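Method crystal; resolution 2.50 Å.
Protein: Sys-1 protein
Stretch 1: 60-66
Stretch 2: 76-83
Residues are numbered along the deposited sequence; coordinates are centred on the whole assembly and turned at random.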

ATOM      1  N   ASP A  60       4.119 -34.221  27.966  1.00 36.53           N
ATOM      2  CA  ASP A  60       3.532 -34.962  29.073  1.00 37.73           C
ATOM      3  C   ASP A  60       3.310 -34.123  30.341  1.00 37.95           C
ATOM      4  O   ASP A  60       2.268 -34.238  30.987  1.00 38.40           O
ATOM      5  N   GLY A  61       4.285 -33.290  30.692  1.00 38.63           N
ATOM      6  CA  GLY A  61       4.176 -32.411  31.865  1.00 40.75           C
ATOM      7  C   GLY A  61       3.038 -31.390  31.811  1.00 42.13           C
ATOM      8  O   GLY A  61       2.492 -31.002  32.843  1.00 42.01           O
ATOM      9  N   LEU A  62       2.668 -30.970  30.604  1.00 43.32           N
ATOM     10  CA  LEU A  62       1.595 -29.995  30.431  1.00 44.30           C
ATOM     11  C   LEU A  62       0.210 -30.609  30.563  1.00 45.71           C
ATOM     12  O   LEU A  62      -0.751 -29.897  30.801  1.00 45.50           O
ATOM     13  N   LYS A  63       0.110 -31.926  30.415  1.00 48.33           N
ATOM     14  CA  LYS A  63      -1.174 -32.622  30.552  1.00 50.84           C
ATOM     15  C   LYS A  63      -1.697 -32.552  31.983  1.00 53.61           C
ATOM     16  O   LYS A  63      -0.905 -32.548  32.930  1.00 53.80           O
ATOM     17  N   PRO A  64      -3.033 -32.474  32.147  1.00 56.68           N
ATOM     18  CA  PRO A  64      -3.612 -32.463  33.495  1.00 58.82           C
ATOM     19  C   PRO A  64      -3.375 -33.778  34.216  1.00 60.97           C
ATOM     20  O   PRO A  64      -3.481 -34.844  33.609  1.00 61.09           O
ATOM     21  N   GLN A  65      -3.026 -33.688  35.496  1.00 63.73           N
ATOM     22  CA  GLN A  65      -2.890 -34.860  36.353  1.00 66.11           C
ATOM     23  C   GLN A  65      -4.162 -34.993  37.207  1.00 67.72           C
ATOM     24  O   GLN A  65      -4.583 -34.017  37.833  1.00 67.90           O
ATOM     25  N   PRO A  66      -4.781 -36.196  37.223  1.00 69.14           N
ATOM     26  CA  PRO A  66      -6.062 -36.476  37.905  1.00 69.98           C
ATOM     27  C   PRO A  66      -6.147 -36.012  39.371  1.00 70.68           C
ATOM     28  O   PRO A  66      -7.214 -35.562  39.806  1.00 71.00           O
ATOM     29  N   GLN A  76       4.500 -23.386  38.284  1.00 40.33           N
ATOM     30  CA  GLN A  76       5.914 -23.632  38.522  1.00 39.45           C
ATOM     31  C   GLN A  76       6.472 -24.754  37.638  1.00 37.36           C
ATOM     32  O   GLN A  76       7.558 -24.627  37.067  1.00 37.33           O
ATOM     33  N   LEU A  77       5.716 -25.836  37.513  1.00 35.47           N
ATOM     34  CA  LEU A  77       6.100 -26.944  36.646  1.00 34.32           C
ATOM     35  C   LEU A  77       6.197 -26.465  35.208  1.00 34.50           C
ATOM     36  O   LEU A  77       7.262 -26.571  34.588  1.00 34.24           O
ATOM     37  N   TRP A  78       5.092 -25.906  34.705  1.00 34.30           N
ATOM     38  CA  TRP A  78       5.011 -25.405  33.323  1.00 34.56           C
ATOM     39  C   TRP A  78       6.020 -24.300  33.005  1.00 35.37           C
ATOM     40  O   TRP A  78       6.576 -24.263  31.903  1.00 35.97           O
ATOM     41  N   TYR A  79       6.294 -23.419  33.963  1.00 35.71           N
ATOM     42  CA  TYR A  79       7.278 -22.383  33.707  1.00 36.22           C
ATOM     43  C   TYR A  79       8.614 -23.003  33.339  1.00 36.99           C
ATOM     44  O   TYR A  79       9.312 -22.495  32.461  1.00 37.60           O
ATOM     45  N   ASN A  80       8.966 -24.100  34.016  1.00 37.50           N
ATOM     46  CA  ASN A  80      10.224 -24.805  33.758  1.00 36.79           C
ATOM     47  C   ASN A  80      10.242 -25.473  32.391  1.00 35.65           C
ATOM     48  O   ASN A  80      11.182 -25.291  31.613  1.00 35.21           O
ATOM     49  N   LEU A  81       9.192 -26.242  32.103  1.00 34.94           N
ATOM     50  CA  LEU A  81       9.052 -26.923  30.820  1.00 34.55           C
ATOM     51  C   LEU A  81       8.943 -25.942  29.642  1.00 35.69           C
ATOM     52  O   LEU A  81       9.545 -26.154  28.582  1.00 36.15           O
ATOM     53  N   LEU A  82       8.193 -24.855  29.830  1.00 35.97           N
ATOM     54  CA  LEU A  82       8.044 -23.872  28.761  1.00 35.34           C
ATOM     55  C   LEU A  82       9.340 -23.136  28.523  1.00 34.78           C
ATOM     56  O   LEU A  82       9.631 -22.744  27.397  1.00 34.13           O
ATOM     57  N   ASP A  83      10.137 -22.980  29.576  1.00 35.24           N
ATOM     58  CA  ASP A  83      11.444 -22.342  29.438  1.00 35.73           C
ATOM     59  C   ASP A  83      12.421 -23.221  28.674  1.00 35.72           C
ATOM     60  O   ASP A  83      13.244 -22.718  27.915  1.00 35.60           O
TER

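The contact between the two stretches is small, burying 294 Å² summed over both sides, and it centres on Gly61 and Leu62, which meet one side of the helix carrying Leu77, Trp78, Leu81 and Leu82. The nearest pair of CA atoms is Leu62 CA and Trp78 CA, 6.4 Å apart.

Asp60, at the start of stretch 1, sends its CA-to-CB bond sideways with chi1 in t, and Asp60 CB comes no nearer than 7.4 Å to Leu81 CD1, the closest atom of stretch 2; its carboxylate OD2 is hydrogen-bonded elsewhere in the structure. The backbone O of Asp60 accepts from Lys63 N at 3.2 Å.

Gly61 makes its contacts entirely through backbone atoms. Gly61 CA sits 3.6 Å from Leu81 CD1, and an ideally placed CB would point toward the helix and fall 2.3 Å from that same Leu81 CD1, a clash; the absence of a side chain is therefore what allows this close approach. Leu81 points toward stretch 1 with chi1 m and chi2 t. The carbonyl of Gly61 supplies the one polar link across the contact: Trp78 NE1 donates to Gly61 O at 3.1 Å, with an N-H...O angle of 140°, so the bond is appreciably bent. The oxygen lies at the edge of the indole, near the ring plane, where the N-H is directed. Leu77, also pointing toward stretch 1 but with chi1 t and chi2 p, brings its CD2 to 3.6 Å from Gly61 O, adding an apolar neighbour to the same carbonyl.

Leu62 has the largest covered area of any residue here, 91 Å². Its CA-to-CB bond points sideways, yet the m,t rotamer carries the end of the side chain nearer the helix. Leu62 CD2 lies 3.3 Å from Trp78 CD1 and 3.6 Å from the centroid of the five-membered ring, 25° off the ring normal, which places the methyl over the face as a CH-pi contact. Trp78, with chi1 m and chi2 at -17°, thus uses its edge for Gly61 and a face for Leu62. Leu62 also packs on Leu82, its CD1 lying 4.2 Å and its CD2 4.4 Å from Leu82 CD2; Leu82 likewise starts sideways and adopts m,t.

Beyond this point the stretches separate. Lys63 and Pro64 point away: Lys63 CB is 7.3 Å from Trp78 NE1, and Pro64 CD is 6.4 Å from Trp78 CZ2. Gln65 starts sideways, but with chi1 m and chi2 t its end returns, leaving NE2 4.2 Å from Leu77 CD2, a van der Waals approach to a methyl. Pro66 is out of reach and poorly ordered.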

ATOM      1  CB  ASP A  60       4.361 -36.208  29.401  1.00 38.35           C
ATOM      2  CG  ASP A  60       3.692 -37.068  30.437  1.00 40.23           C
ATOM      3  OD1 ASP A  60       2.728 -37.781  30.064  1.00 41.83           O
ATOM      4  OD2 ASP A  60       4.099 -36.989  31.624  1.00 40.02           O
ATOM      5  CB  LEU A  62       1.745 -29.247  29.100  1.00 43.55           C
ATOM      6  CG  LEU A  62       3.038 -28.431  28.972  1.00 43.28           C
ATOM      7  CD1 LEU A  62       3.248 -27.902  27.565  1.00 41.44           C
ATOM      8  CD2 LEU A  62       3.071 -27.295  29.973  1.00 42.78           C
ATOM      9  CB  LYS A  63      -1.060 -34.080  30.106  1.00 50.27           C
ATOM     10  CG  LYS A  63      -0.929 -34.235  28.616  1.00 50.20           C
ATOM     11  CD  LYS A  63      -0.913 -35.683  28.183  1.00 50.65           C
ATOM     12  CE  LYS A  63      -0.326 -35.795  26.794  1.00 51.13           C
ATOM     13  NZ  LYS A  63      -0.648 -37.087  26.140  1.00 54.30           N
ATOM     14  CB  PRO A  64      -5.112 -32.266  33.244  1.00 58.80           C
ATOM     15  CG  PRO A  64      -5.336 -32.701  31.823  1.00 58.66           C
ATOM     16  CD  PRO A  64      -4.066 -32.369  31.097  1.00 57.08           C
ATOM     17  CB  GLN A  65      -1.650 -34.733  37.237  1.00 66.17           C
ATOM     18  CG  GLN A  65      -0.415 -34.215  36.510  1.00 67.44           C
ATOM     19  CD  GLN A  65       0.878 -34.479  37.272  1.00 70.17           C
ATOM     20  OE1 GLN A  65       1.056 -35.550  37.864  1.00 71.59           O
ATOM     21  NE2 GLN A  65       1.794 -33.507  37.250  1.00 69.68           N
ATOM     22  CB  PRO A  66      -6.191 -38.007  37.815  1.00 70.37           C
ATOM     23  CG  PRO A  66      -4.832 -38.509  37.375  1.00 70.09           C
ATOM     24  CD  PRO A  66      -4.253 -37.401  36.559  1.00 69.59           C
ATOM     25  CB  GLN A  76       6.176 -23.894  40.006  1.00 40.34           C
ATOM     26  CG  GLN A  76       7.605 -23.570  40.405  1.00 44.62           C
ATOM     27  CD  GLN A  76       7.891 -23.824  41.864  1.00 51.03           C
ATOM     28  OE1 GLN A  76       7.011 -23.694  42.728  1.00 53.60           O
ATOM     29  NE2 GLN A  76       9.131 -24.195  42.153  1.00 53.11           N
ATOM     30  CB  LEU A  77       5.099 -28.104  36.774  1.00 34.33           C
ATOM     31  CG  LEU A  77       5.242 -29.309  35.840  1.00 32.41           C
ATOM     32  CD1 LEU A  77       6.508 -30.093  36.119  1.00 32.85           C
ATOM     33  CD2 LEU A  77       4.032 -30.203  35.977  1.00 32.85           C
ATOM     34  CB  TRP A  78       3.588 -24.957  32.980  1.00 33.65           C
ATOM     35  CG  TRP A  78       2.549 -26.051  33.158  1.00 33.32           C
ATOM     36  CD1 TRP A  78       2.776 -27.407  33.257  1.00 32.94           C
ATOM     37  CD2 TRP A  78       1.127 -25.884  33.222  1.00 32.18           C
ATOM     38  NE1 TRP A  78       1.582 -28.081  33.390  1.00 32.68           N
ATOM     39  CE2 TRP A  78       0.555 -27.175  33.363  1.00 31.50           C
ATOM     40  CE3 TRP A  78       0.280 -24.773  33.170  1.00 32.72           C
ATOM     41  CZ2 TRP A  78      -0.820 -27.379  33.468  1.00 32.59           C
ATOM     42  CZ3 TRP A  78      -1.097 -24.974  33.273  1.00 33.30           C
ATOM     43  CH2 TRP A  78      -1.633 -26.271  33.415  1.00 33.74           C
ATOM     44  CB  TYR A  79       7.442 -21.427  34.887  1.00 36.48           C
ATOM     45  CG  TYR A  79       8.425 -20.315  34.598  1.00 37.14           C
ATOM     46  CD1 TYR A  79       8.009 -19.136  33.974  1.00 35.84           C
ATOM     47  CD2 TYR A  79       9.779 -20.448  34.925  1.00 36.71           C
ATOM     48  CE1 TYR A  79       8.915 -18.113  33.687  1.00 35.99           C
ATOM     49  CE2 TYR A  79      10.695 -19.423  34.642  1.00 36.81           C
ATOM     50  CZ  TYR A  79      10.249 -18.261  34.028  1.00 36.91           C
ATOM     51  OH  TYR A  79      11.136 -17.236  33.755  1.00 39.84           O
ATOM     52  CB  ASN A  80      10.491 -25.841  34.853  1.00 38.29           C
ATOM     53  CG  ASN A  80      11.075 -25.229  36.115  1.00 40.64           C
ATOM     54  OD1 ASN A  80      12.259 -25.379  36.381  1.00 45.55           O
ATOM     55  ND2 ASN A  80      10.249 -24.536  36.891  1.00 43.36           N
ATOM     56  CB  LEU A  81       7.850 -27.865  30.846  1.00 33.98           C
ATOM     57  CG  LEU A  81       7.781 -28.909  31.970  1.00 33.11           C
ATOM     58  CD1 LEU A  81       6.444 -29.603  31.953  1.00 31.22           C
ATOM     59  CD2 LEU A  81       8.903 -29.937  31.887  1.00 31.38           C
ATOM     60  CB  LEU A  82       6.895 -22.909  29.038  1.00 35.51           C
ATOM     61  CG  LEU A  82       5.519 -23.588  29.073  1.00 35.03           C
ATOM     62  CD1 LEU A  82       4.438 -22.647  29.605  1.00 32.55           C
ATOM     63  CD2 LEU A  82       5.154 -24.158  27.706  1.00 35.34           C
ATOM     64  CB  ASP A  83      12.040 -21.953  30.785  1.00 36.28           C
ATOM     65  CG  ASP A  83      13.285 -21.096  30.630  1.00 39.47           C
ATOM     66  OD1 ASP A  83      13.169 -19.932  30.180  1.00 41.47           O
ATOM     67  OD2 ASP A  83      14.388 -21.599  30.923  1.00 41.93           O
TER